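Local atomic coordinates of putative leucoanthocyanidin reductase 1 (Vitis vinifera, PDB entry 3I6I), a protein that probably reduces leucoanthocyanidins to flavan-3-ols in flavonoid biosynthesis, drawing its reducing power from NADPH bound in a Rossmann fold. Residues I96-I100 and E139-V143; C159-S164 and Y194-G198; D210-T214 and V293-Y299; C225-N229 and F304-E308. All blocks are in the same frame, centred on the assembly; numbering follows the deposited sequence. Where two conformers were deposited one is given.

Contact 1 (I96-I100 and E139-V143). With NDP (NADPH dihydro-nicotinamide-adenine-dinucleotide phosphate), chain B.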
# COMPACT_ATOMS: atom_id res chain seq x y z
N ILE A 96 -8.89 2.76 9.14
CA ILE A 96 -7.57 2.77 9.80
C ILE A 96 -7.70 2.62 11.36
O ILE A 96 -6.96 1.85 11.97
CB ILE A 96 -6.77 4.04 9.44
CG1 ILE A 96 -6.47 4.06 7.94
CG2 ILE A 96 -5.47 4.09 10.27
CD1 ILE A 96 -5.81 2.78 7.41
N LEU A 97 -8.60 3.35 11.99
CA LEU A 97 -8.72 3.25 13.48
C LEU A 97 -9.39 1.94 13.98
O LEU A 97 -9.32 1.60 15.17
CB LEU A 97 -9.41 4.46 14.03
CG LEU A 97 -8.74 5.80 13.83
CD1 LEU A 97 -9.59 6.88 14.48
CD2 LEU A 97 -7.33 5.78 14.34
N ASP A 98 -9.95 1.14 13.06
CA ASP A 98 -10.40 -0.22 13.39
C ASP A 98 -9.20 -1.07 13.83
O ASP A 98 -9.35 -2.13 14.46
CB ASP A 98 -11.06 -0.92 12.18
CG ASP A 98 -12.44 -0.35 11.81
OD1 ASP A 98 -13.04 0.41 12.60
OD2 ASP A 98 -12.94 -0.71 10.71
N GLN A 99 -8.00 -0.62 13.49
CA GLN A 99 -6.80 -1.32 13.88
C GLN A 99 -6.47 -1.19 15.38
O GLN A 99 -5.67 -1.96 15.90
CB GLN A 99 -5.61 -0.84 13.06
CG GLN A 99 -5.70 -1.24 11.61
CD GLN A 99 -4.59 -0.67 10.78
OE1 GLN A 99 -3.73 -1.41 10.25
NE2 GLN A 99 -4.56 0.65 10.69
N ILE A 100 -7.09 -0.23 16.07
CA ILE A 100 -6.79 0.01 17.48
C ILE A 100 -7.10 -1.23 18.30
O ILE A 100 -6.25 -1.69 19.09
CB ILE A 100 -7.52 1.23 18.03
CG1 ILE A 100 -6.96 2.52 17.39
CG2 ILE A 100 -7.39 1.32 19.56
CD1 ILE A 100 -7.63 3.75 17.89
N GLU A 139 -4.46 9.44 11.50
CA GLU A 139 -4.93 8.12 11.97
C GLU A 139 -3.82 7.07 11.86
O GLU A 139 -3.64 6.27 12.79
CB GLU A 139 -6.15 7.70 11.18
CG GLU A 139 -7.35 8.62 11.49
CD GLU A 139 -8.63 8.20 10.82
OE1 GLU A 139 -8.64 7.24 10.00
OE2 GLU A 139 -9.66 8.85 11.12
N LYS A 140 -3.08 7.06 10.74
CA LYS A 140 -1.96 6.12 10.59
C LYS A 140 -0.85 6.36 11.62
O LYS A 140 -0.28 5.40 12.17
CB LYS A 140 -1.45 6.12 9.15
CG LYS A 140 -2.45 5.53 8.15
CD LYS A 140 -1.86 5.36 6.76
CE LYS A 140 -2.87 4.71 5.81
NZ LYS A 140 -2.19 4.16 4.58
N ARG A 141 -0.57 7.62 11.93
CA ARG A 141 0.44 7.99 12.92
C ARG A 141 0.02 7.54 14.31
O ARG A 141 0.86 7.10 15.09
CB ARG A 141 0.64 9.50 12.95
CG ARG A 141 1.36 10.04 11.73
CD ARG A 141 1.33 11.52 11.77
NE ARG A 141 1.82 12.13 10.55
CZ ARG A 141 1.58 13.38 10.18
NH1 ARG A 141 0.92 14.20 10.97
NH2 ARG A 141 2.06 13.82 9.05
N ARG A 142 -1.27 7.67 14.59
CA ARG A 142 -1.85 7.27 15.88
C ARG A 142 -1.72 5.74 16.02
O ARG A 142 -1.34 5.23 17.08
CB ARG A 142 -3.30 7.75 15.98
CG ARG A 142 -3.87 7.78 17.40
CD ARG A 142 -4.64 6.60 17.68
NE ARG A 142 -5.40 6.72 18.95
CZ ARG A 142 -4.98 6.33 20.16
NH1 ARG A 142 -3.74 5.84 20.37
NH2 ARG A 142 -5.82 6.45 21.19
N VAL A 143 -1.97 5.00 14.97
CA VAL A 143 -1.77 3.57 15.00
C VAL A 143 -0.28 3.22 15.23
O VAL A 143 0.02 2.36 16.04
CB VAL A 143 -2.32 2.88 13.78
CG1 VAL A 143 -1.87 1.43 13.69
CG2 VAL A 143 -3.87 3.02 13.75
PA NDP B . -9.70 -1.79 0.24
O1A NDP B . -10.90 -0.95 0.59
O2A NDP B . -9.51 -2.23 -1.33
O5B NDP B . -9.59 -3.18 1.06
C5B NDP B . -9.78 -3.18 2.44
C4B NDP B . -9.86 -4.56 2.97
O4B NDP B . -10.00 -4.33 4.42
C3B NDP B . -11.14 -5.30 2.51
O3B NDP B . -10.91 -6.73 2.36
C2B NDP B . -12.11 -5.05 3.66
O2B NDP B . -13.07 -6.11 3.73
C1B NDP B . -11.15 -5.15 4.84
N9A NDP B . -11.62 -4.60 6.11
C8A NDP B . -11.96 -3.33 6.32
N7A NDP B . -12.31 -3.18 7.60
C5A NDP B . -12.17 -4.36 8.21
C6A NDP B . -12.38 -4.80 9.52
N6A NDP B . -12.80 -3.95 10.46
N1A NDP B . -12.15 -6.10 9.82
C2A NDP B . -11.71 -6.94 8.88
N3A NDP B . -11.48 -6.55 7.62
C4A NDP B . -11.72 -5.27 7.27
O3 NDP B . -8.39 -0.98 0.66
PN NDP B . -7.07 -0.58 -0.22
O1N NDP B . -6.31 -1.67 -0.87
O2N NDP B . -7.57 0.62 -1.11
O5D NDP B . -6.23 0.17 0.98
C5D NDP B . -5.36 -0.60 1.83
C4D NDP B . -4.25 0.28 2.32
O4D NDP B . -3.45 0.52 1.13
C3D NDP B . -4.67 1.63 2.86
O3D NDP B . -3.77 2.00 3.90
C2D NDP B . -4.43 2.54 1.67
O2D NDP B . -4.07 3.81 2.17
C1D NDP B . -3.22 1.92 0.99
N1N NDP B . -3.17 2.05 -0.51
C2N NDP B . -1.97 2.38 -1.19
C3N NDP B . -2.01 2.84 -2.44
C7N NDP B . -0.70 3.17 -3.17
O7N NDP B . 0.40 2.97 -2.63
N7N NDP B . -0.81 3.58 -4.42
C4N NDP B . -3.37 3.02 -3.13
C5N NDP B . -4.42 2.11 -2.52
C6N NDP B . -4.27 1.61 -1.30
P2B NDP B . -14.67 -5.76 3.39
O1X NDP B . -14.81 -5.44 1.94
O2X NDP B . -15.44 -7.05 3.92
O3X NDP B . -15.07 -4.54 4.31
O HOH W 1 -10.68 5.12 10.72

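Contact 2 (C159-S164 and Y194-G198). With NDP (NADPH dihydro-nicotinamide-adenine-dinucleotide phosphate), chain B.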
# COMPACT_ATOMS: atom_id res chain seq x y z
N CYS A 159 5.62 1.80 0.35
CA CYS A 159 5.87 1.33 -0.99
C CYS A 159 5.61 2.33 -2.13
O CYS A 159 5.73 1.97 -3.32
CB CYS A 159 5.11 0.04 -1.28
SG CYS A 159 3.32 0.24 -1.05
N ASN A 160 5.22 3.54 -1.79
CA ASN A 160 5.05 4.61 -2.77
C ASN A 160 3.87 4.27 -3.71
O ASN A 160 2.92 3.69 -3.23
CB ASN A 160 6.36 4.93 -3.48
CG ASN A 160 7.31 5.69 -2.56
OD1 ASN A 160 6.90 6.61 -1.82
ND2 ASN A 160 8.59 5.28 -2.57
N SER A 161 3.89 4.65 -4.98
CA SER A 161 2.68 4.53 -5.79
C SER A 161 2.54 3.18 -6.51
O SER A 161 3.49 2.69 -7.12
CB SER A 161 2.64 5.67 -6.83
OG SER A 161 2.54 6.90 -6.15
N ILE A 162 1.33 2.64 -6.57
CA ILE A 162 1.06 1.53 -7.47
C ILE A 162 1.20 2.00 -8.93
O ILE A 162 0.94 3.14 -9.24
CB ILE A 162 -0.34 0.89 -7.21
CG1 ILE A 162 -0.45 -0.50 -7.85
CG2 ILE A 162 -1.44 1.81 -7.68
CD1 ILE A 162 -1.03 -1.57 -6.94
N ALA A 163 1.67 1.13 -9.80
CA ALA A 163 1.99 1.47 -11.16
C ALA A 163 0.74 1.58 -12.02
O ALA A 163 0.49 0.77 -12.89
CB ALA A 163 2.91 0.50 -11.72
N SER A 164 -0.05 2.61 -11.76
CA SER A 164 -1.23 2.90 -12.55
C SER A 164 -1.08 4.35 -12.94
O SER A 164 -0.14 5.02 -12.52
CB SER A 164 -2.50 2.69 -11.74
OG SER A 164 -2.49 3.44 -10.54
N TYR A 194 7.94 7.14 -7.29
CA TYR A 194 8.27 5.75 -7.54
C TYR A 194 7.01 4.95 -7.79
O TYR A 194 6.07 4.99 -7.03
CB TYR A 194 9.02 5.13 -6.36
CG TYR A 194 10.41 5.69 -6.13
CD1 TYR A 194 10.63 6.69 -5.20
CD2 TYR A 194 11.49 5.21 -6.86
CE1 TYR A 194 11.91 7.21 -5.00
CE2 TYR A 194 12.75 5.69 -6.64
CZ TYR A 194 12.95 6.70 -5.73
OH TYR A 194 14.24 7.14 -5.61
N PHE A 195 7.01 4.22 -8.89
CA PHE A 195 5.86 3.38 -9.30
C PHE A 195 6.23 1.92 -9.20
O PHE A 195 7.29 1.48 -9.66
CB PHE A 195 5.43 3.72 -10.73
CG PHE A 195 5.03 5.15 -10.90
CD1 PHE A 195 3.73 5.56 -10.66
CD2 PHE A 195 5.98 6.12 -11.21
CE1 PHE A 195 3.36 6.88 -10.80
CE2 PHE A 195 5.62 7.46 -11.34
CZ PHE A 195 4.29 7.84 -11.14
N VAL A 196 5.35 1.16 -8.57
CA VAL A 196 5.63 -0.24 -8.24
C VAL A 196 4.46 -1.10 -8.67
O VAL A 196 3.27 -0.81 -8.36
CB VAL A 196 5.84 -0.39 -6.73
CG1 VAL A 196 6.24 -1.84 -6.39
CG2 VAL A 196 6.90 0.60 -6.23
N ALA A 197 4.76 -2.17 -9.39
CA ALA A 197 3.73 -3.14 -9.71
C ALA A 197 3.06 -3.71 -8.47
O ALA A 197 3.71 -4.05 -7.50
CB ALA A 197 4.28 -4.30 -10.57
N GLY A 198 1.73 -3.85 -8.52
CA GLY A 198 1.01 -4.60 -7.50
C GLY A 198 1.66 -5.91 -7.07
O GLY A 198 1.78 -6.21 -5.86
PA NDP B . -9.70 -1.79 0.24
O1A NDP B . -10.90 -0.95 0.59
O2A NDP B . -9.51 -2.23 -1.33
O5B NDP B . -9.59 -3.18 1.06
C5B NDP B . -9.78 -3.18 2.44
C4B NDP B . -9.86 -4.56 2.97
O4B NDP B . -10.00 -4.33 4.42
C3B NDP B . -11.14 -5.30 2.51
O3B NDP B . -10.91 -6.73 2.36
C2B NDP B . -12.11 -5.05 3.66
O2B NDP B . -13.07 -6.11 3.73
C1B NDP B . -11.15 -5.15 4.84
N9A NDP B . -11.62 -4.60 6.11
C8A NDP B . -11.96 -3.33 6.32
N7A NDP B . -12.31 -3.18 7.60
C5A NDP B . -12.17 -4.36 8.21
C6A NDP B . -12.38 -4.80 9.52
N6A NDP B . -12.80 -3.95 10.46
N1A NDP B . -12.15 -6.10 9.82
C2A NDP B . -11.71 -6.94 8.88
N3A NDP B . -11.48 -6.55 7.62
C4A NDP B . -11.72 -5.27 7.27
O3 NDP B . -8.39 -0.98 0.66
PN NDP B . -7.07 -0.58 -0.22
O1N NDP B . -6.31 -1.67 -0.87
O2N NDP B . -7.57 0.62 -1.11
O5D NDP B . -6.23 0.17 0.98
C5D NDP B . -5.36 -0.60 1.83
C4D NDP B . -4.25 0.28 2.32
O4D NDP B . -3.45 0.52 1.13
C3D NDP B . -4.67 1.63 2.86
O3D NDP B . -3.77 2.00 3.90
C2D NDP B . -4.43 2.54 1.67
O2D NDP B . -4.07 3.81 2.17
C1D NDP B . -3.22 1.92 0.99
N1N NDP B . -3.17 2.05 -0.51
C2N NDP B . -1.97 2.38 -1.19
C3N NDP B . -2.01 2.84 -2.44
C7N NDP B . -0.70 3.17 -3.17
O7N NDP B . 0.40 2.97 -2.63
N7N NDP B . -0.81 3.58 -4.42
C4N NDP B . -3.37 3.02 -3.13
C5N NDP B . -4.42 2.11 -2.52
C6N NDP B . -4.27 1.61 -1.30
P2B NDP B . -14.67 -5.76 3.39
O1X NDP B . -14.81 -5.44 1.94
O2X NDP B . -15.44 -7.05 3.92
O3X NDP B . -15.07 -4.54 4.31

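Contact 3 (D210-T214 and V293-Y299)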
# COMPACT_ATOMS: atom_id res chain seq x y z
N ASP A 210 9.73 -11.49 8.14
CA ASP A 210 10.64 -12.21 9.05
C ASP A 210 12.13 -11.98 8.80
O ASP A 210 12.98 -12.73 9.28
CB ASP A 210 10.27 -13.71 9.10
CG ASP A 210 10.29 -14.40 7.73
OD1 ASP A 210 10.67 -13.78 6.69
OD2 ASP A 210 9.85 -15.58 7.70
N ASP A 211 12.43 -10.88 8.11
CA ASP A 211 13.79 -10.43 7.82
C ASP A 211 14.30 -9.72 9.06
O ASP A 211 13.66 -8.82 9.58
CB ASP A 211 13.76 -9.50 6.60
CG ASP A 211 15.09 -9.26 5.98
OD1 ASP A 211 16.13 -9.13 6.69
OD2 ASP A 211 15.13 -9.20 4.71
N VAL A 212 15.46 -10.14 9.58
CA VAL A 212 16.03 -9.42 10.73
C VAL A 212 16.27 -7.93 10.44
O VAL A 212 16.25 -7.07 11.33
CB VAL A 212 17.34 -10.07 11.21
CG1 VAL A 212 18.52 -9.76 10.18
CG2 VAL A 212 17.67 -9.56 12.61
N ARG A 213 16.48 -7.59 9.17
CA ARG A 213 16.87 -6.27 8.80
C ARG A 213 15.70 -5.28 8.70
O ARG A 213 15.92 -4.08 8.55
CB ARG A 213 17.57 -6.29 7.42
CG ARG A 213 18.83 -7.19 7.42
CD ARG A 213 19.39 -7.31 6.01
NE ARG A 213 18.46 -8.09 5.20
CZ ARG A 213 18.45 -8.13 3.87
NH1 ARG A 213 19.38 -7.48 3.16
NH2 ARG A 213 17.52 -8.85 3.27
N THR A 214 14.49 -5.81 8.75
CA THR A 214 13.28 -4.95 8.66
C THR A 214 12.54 -4.82 9.99
O THR A 214 11.50 -4.18 10.10
CB THR A 214 12.34 -5.50 7.65
OG1 THR A 214 11.92 -6.82 8.02
CG2 THR A 214 13.02 -5.46 6.26
N VAL A 293 15.09 1.34 5.80
CA VAL A 293 15.78 0.46 4.86
C VAL A 293 15.11 0.59 3.50
O VAL A 293 13.96 1.05 3.41
CB VAL A 293 15.86 -1.03 5.32
CG1 VAL A 293 16.84 -1.21 6.53
CG2 VAL A 293 14.48 -1.61 5.71
N GLU A 294 15.82 0.17 2.45
CA GLU A 294 15.25 0.28 1.08
C GLU A 294 15.20 -1.09 0.40
O GLU A 294 16.17 -1.84 0.43
CB GLU A 294 16.05 1.30 0.30
CG GLU A 294 15.38 1.80 -0.96
CD GLU A 294 15.53 0.84 -2.15
OE1 GLU A 294 16.67 0.40 -2.44
OE2 GLU A 294 14.50 0.50 -2.75
N VAL A 295 14.07 -1.40 -0.20
CA VAL A 295 13.82 -2.71 -0.78
C VAL A 295 14.86 -3.24 -1.75
O VAL A 295 15.26 -4.41 -1.65
CB VAL A 295 12.44 -2.75 -1.48
CG1 VAL A 295 12.14 -4.18 -2.00
CG2 VAL A 295 11.43 -2.31 -0.56
N THR A 296 15.30 -2.42 -2.70
CA THR A 296 16.25 -2.87 -3.69
C THR A 296 17.64 -3.17 -3.13
O THR A 296 18.35 -3.96 -3.69
CB THR A 296 16.37 -1.95 -4.93
OG1 THR A 296 17.11 -0.79 -4.61
CG2 THR A 296 15.04 -1.58 -5.45
N THR A 297 18.01 -2.55 -2.01
CA THR A 297 19.30 -2.89 -1.37
C THR A 297 19.15 -4.06 -0.39
O THR A 297 20.11 -4.81 -0.18
CB THR A 297 19.95 -1.64 -0.75
OG1 THR A 297 19.17 -1.14 0.31
CG2 THR A 297 20.08 -0.53 -1.79
N LEU A 298 17.96 -4.27 0.16
CA LEU A 298 17.66 -5.48 0.94
C LEU A 298 17.74 -6.73 0.09
O LEU A 298 18.20 -7.76 0.58
CB LEU A 298 16.25 -5.42 1.55
CG LEU A 298 16.06 -4.42 2.69
CD1 LEU A 298 14.54 -4.26 3.00
CD2 LEU A 298 16.86 -4.87 3.97
N TYR A 299 17.25 -6.65 -1.15
CA TYR A 299 17.03 -7.84 -1.98
C TYR A 299 17.71 -7.62 -3.32
O TYR A 299 17.08 -7.37 -4.33
CB TYR A 299 15.53 -8.12 -2.10
CG TYR A 299 14.88 -8.23 -0.74
CD1 TYR A 299 15.27 -9.25 0.16
CD2 TYR A 299 13.91 -7.36 -0.34
CE1 TYR A 299 14.71 -9.35 1.41
CE2 TYR A 299 13.35 -7.43 0.91
CZ TYR A 299 13.75 -8.43 1.78
OH TYR A 299 13.18 -8.46 3.01

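Contact 4 (C225-N229 and F304-E308)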
# COMPACT_ATOMS: atom_id res chain seq x y z
N CYS A 225 14.72 2.25 -11.56
CA CYS A 225 14.27 2.26 -12.96
C CYS A 225 12.81 2.69 -13.09
O CYS A 225 12.31 2.93 -14.22
CB CYS A 225 14.44 0.92 -13.59
SG CYS A 225 16.18 0.40 -13.76
N ASN A 226 12.12 2.78 -11.97
CA ASN A 226 10.71 3.16 -11.95
C ASN A 226 10.53 4.52 -11.25
O ASN A 226 9.44 4.85 -10.77
CB ASN A 226 9.86 2.09 -11.25
CG ASN A 226 9.75 0.78 -12.02
OD1 ASN A 226 10.45 0.52 -13.01
ND2 ASN A 226 8.93 -0.11 -11.49
N CYS A 227 11.61 5.30 -11.18
CA CYS A 227 11.59 6.65 -10.59
C CYS A 227 11.33 7.60 -11.78
O CYS A 227 12.24 7.96 -12.54
CB CYS A 227 12.92 6.96 -9.93
SG CYS A 227 12.92 8.55 -9.04
N LEU A 228 10.07 7.93 -11.97
CA LEU A 228 9.67 8.76 -13.12
C LEU A 228 8.83 9.94 -12.66
O LEU A 228 8.12 9.88 -11.66
CB LEU A 228 8.84 7.93 -14.11
CG LEU A 228 9.49 6.68 -14.70
CD1 LEU A 228 9.16 5.51 -13.82
CD2 LEU A 228 8.97 6.44 -16.11
N ASN A 229 8.94 11.04 -13.40
CA ASN A 229 8.02 12.18 -13.25
C ASN A 229 6.83 11.96 -14.20
O ASN A 229 6.80 10.99 -15.00
CB ASN A 229 8.74 13.52 -13.43
CG ASN A 229 9.36 13.70 -14.78
OD1 ASN A 229 8.75 13.42 -15.83
ND2 ASN A 229 10.56 14.25 -14.79
N PHE A 304 12.64 -5.44 -10.10
CA PHE A 304 11.27 -4.98 -10.08
C PHE A 304 10.75 -4.97 -11.50
O PHE A 304 11.49 -4.61 -12.42
CB PHE A 304 11.20 -3.54 -9.55
CG PHE A 304 11.09 -3.47 -8.06
CD1 PHE A 304 9.99 -2.89 -7.47
CD2 PHE A 304 12.06 -4.04 -7.24
CE1 PHE A 304 9.85 -2.84 -6.09
CE2 PHE A 304 11.95 -4.01 -5.86
CZ PHE A 304 10.85 -3.41 -5.28
N ARG A 305 9.48 -5.32 -11.68
CA ARG A 305 8.80 -5.10 -12.96
C ARG A 305 8.85 -3.60 -13.32
O ARG A 305 8.60 -2.73 -12.48
CB ARG A 305 7.33 -5.54 -12.82
CG ARG A 305 7.19 -7.03 -12.59
CD ARG A 305 5.74 -7.43 -12.45
NE ARG A 305 5.06 -7.37 -13.74
CZ ARG A 305 3.74 -7.43 -13.90
NH1 ARG A 305 2.91 -7.55 -12.86
NH2 ARG A 305 3.25 -7.35 -15.13
N THR A 306 9.19 -3.29 -14.56
CA THR A 306 9.22 -1.93 -15.01
C THR A 306 7.80 -1.44 -15.35
O THR A 306 6.87 -2.23 -15.65
CB THR A 306 10.11 -1.80 -16.25
OG1 THR A 306 9.43 -2.38 -17.38
CG2 THR A 306 11.44 -2.52 -16.04
N VAL A 307 7.68 -0.13 -15.42
CA VAL A 307 6.42 0.54 -15.78
C VAL A 307 6.02 0.20 -17.21
O VAL A 307 4.85 -0.07 -17.51
CB VAL A 307 6.52 2.05 -15.61
CG1 VAL A 307 5.22 2.74 -16.09
CG2 VAL A 307 6.85 2.44 -14.15
N GLU A 308 7.01 0.17 -18.10
CA GLU A 308 6.79 -0.29 -19.47
C GLU A 308 6.10 -1.65 -19.50
O GLU A 308 5.12 -1.79 -20.21
CB GLU A 308 8.09 -0.34 -20.27
CG GLU A 308 8.41 0.94 -20.99
O HOH W 2 10.09 1.77 -15.73
O HOH W 3 12.41 -1.34 -12.41

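Contact 1 (I96-I100 and E139-V143)
The CA atoms of Ile-96 and Glu-139 lie 6.3 Å apart and those of Ile-100 and Val-143 6.6 Å, where the start of helix 99-109 meets helix 133-149 in the NADPH-binding Rossmann fold; no direct hydrogen bond joins them. Branched aliphatic residues suit this seam. Ile-96 lays CG2, anti to its own N, on the turn of Glu-139 and Lys-140, while CD1 touches the aliphatic part of Lys-140. Val-143 CG2 closes on Ile-96 CG2 at 4.0 Å and also meets the Gln-99 amide. That amide is gripped at both ends: NE2 gives a nearly straight, in-plane bond to a lone pair of Ile-96 O (3.0 Å), and OE1 is hydrogen-bonded to Ser-89 and Ser-118. Leu-97 crosses the stem of Glu-139 at about a right angle, and a water ties Glu-139 OE1 to Leu-97 N. On the outer side, Ile-100 CD1 rests on the bent chain of Arg-142, 3.9 Å from NE. Two side chains reach the cofactor. Asp-98 OD2 accepts from the adenine N6A at 3.3 Å. Lys-140, fully extended beyond CG, spans to the nicotinamide ribose, where NZ donates to O2D at 3.1 Å and O3D at 2.8 Å.

Contact 2 (C159-S164 and Y194-G198)
The amide of Asn-160 and the ring of Tyr-194 run alongside each other in the same direction, their planes 20° apart, with ND2 3.6 Å from CD1 in an oblique approach. ND2 itself is hydrogen-bonded to Phe-221 O, a bond that suits asparagine to this place. The Phe-195 ring has Ile-162 O at its edge, near its plane, 4.0 Å from CD1, while Ser-161 CB approaches the same carbon obliquely. The residues carrying these groups belong to a short parallel ladder and its approach, in the mixed sheet of strands 161-162, 193-196 and 227-228. Ser-161 N donates to Tyr-194 O (3.0 Å) and Val-196 N to Ser-161 O (2.8 Å), each nearly along the C=O axis. Ala-163 N instead meets Val-196 O from above the carbonyl plane, at 2.9 Å, where the chain is already bending into the inverse gamma turn centred on Ala-163. Asn-160 has a positive phi (67°), and at this kink the backbone of residues 160-162 lies beside the nicotinamide carboxamide of NADPH, with Ile-162 CB and CG2 against N7N. Ile-162 CG1, anti to the backbone N, carries CD1 to 3.7 Å from Gly-198 CA, where a side chain would be crowded. Val-196 CG2 presses on Cys-159 O at 3.4 Å, a buried carbonyl with no polar partner.

Contact 3 (D210-T214 and V293-Y299)
An Asx turn in the loop between helix 198-208 and strand 217-220 meets the end of strand 292-294 and the short helix 295-298 that follows it. Asp-211 and Arg-213 build the turn, Leu-298 and Tyr-299 receive it. With CG anti to the backbone N (chi1 -164°), Asp-211 turns its carboxylate back over the loop, so that OD1 accepts from both Arg-213 N (2.9 Å) and Arg-213 NE (3.0 Å). The salt bridge is side-on: NE and NH2 of Arg-213 each take the syn lone pair of one oxygen, NH2 reaching OD2 at 2.8 Å. On its anti side OD2 also takes the hydroxyl proton of Tyr-299 OH, at 2.7 Å. Arginine suits the site because its other edge is still available: NH1 and NH2 converge end-on upon Leu-298 O, at 2.9 and 3.0 Å, the first on a lone pair. Leu-298 CD2 sits over the centre of one guanidinium face, 3.6 Å from CZ, and the tyrosine ring stands almost perpendicular to that plane (87°). Replacing Asp-211 with an alanine would probably leave Arg-213 without its counter-charge, held at the Leu-298 end alone, undo the Asx turn and rob Tyr-299 OH of its acceptor. Deeper in, Thr-214 CG2 packs on Leu-298 CD1 at 3.8 Å. Aspartate and arginine thus reach across to the helix end from a classic Asx turn.

Contact 4 (C225-N229 and F304-E308)
Asn-226 and Arg-305 form the tight part of this contact: ND2 donates to Arg-305 O at 2.8 Å, almost perfectly straight (174°) and in the plane of the amide. Asparagine suits this buried place, because its ND2 is also hydrogen-bonded to Phe-195 O and its OD1 points back toward Thr-306, lying 3.4 Å from CA. Val-307 completes the close side. Its CG2 lies against the amide, 4.0 Å from Asn-226 CG, and reaches Leu-228 CD1 at 3.9 Å in one of the two leucine conformers; a compact valine fits between both. The contact joins the edge strand 227-228 of the mixed sheet to the start of helix 307-315, whose N-cap is Thr-306: OG1, between the backbone N and the carbonyl carbon (chi1 72°), bonds to Glu-309 N. The looser side is filled by water. One water accepts from Val-307 N at 3.1 Å, an N-H of the first helical turn, and donates to Cys-225 O at 2.9 Å. A second donates to Asn-226 OD1 at 2.8 Å and makes a weak bond to Phe-304 O. With a leucine in place of Asn-226, Arg-305 O and Phe-195 O would probably be left without this donor and the second water without its main acceptor, and the chain before the helix would be less firmly held. The exposed Cys-225 stays clear of the other segment, its side chain no nearer than 5.2 Å.

From the N terminus, contact 1 closes first, bringing 139-143 back to 96-100 across a loop that includes strand 114-116, and so pairs two helices of the Rossmann fold. Contact 2 follows in series, over a stretch without helix, and approaches the same NADPH at the nicotinamide end. Contacts 3 and 4 close longer loops and cross: 225-229 opens before 293-299 returns to 210-214, and closes, at 304-308, only after it. Contact 3 ties the loop between helix 198-208 and strand 217-220 to strand 292-294 and helix 295-298. Contact 4 touches contact 2 through neighbouring strands 227-228 and 193-196, and contact 3 through Phe-304 on Val-295. Contact 1 touches none.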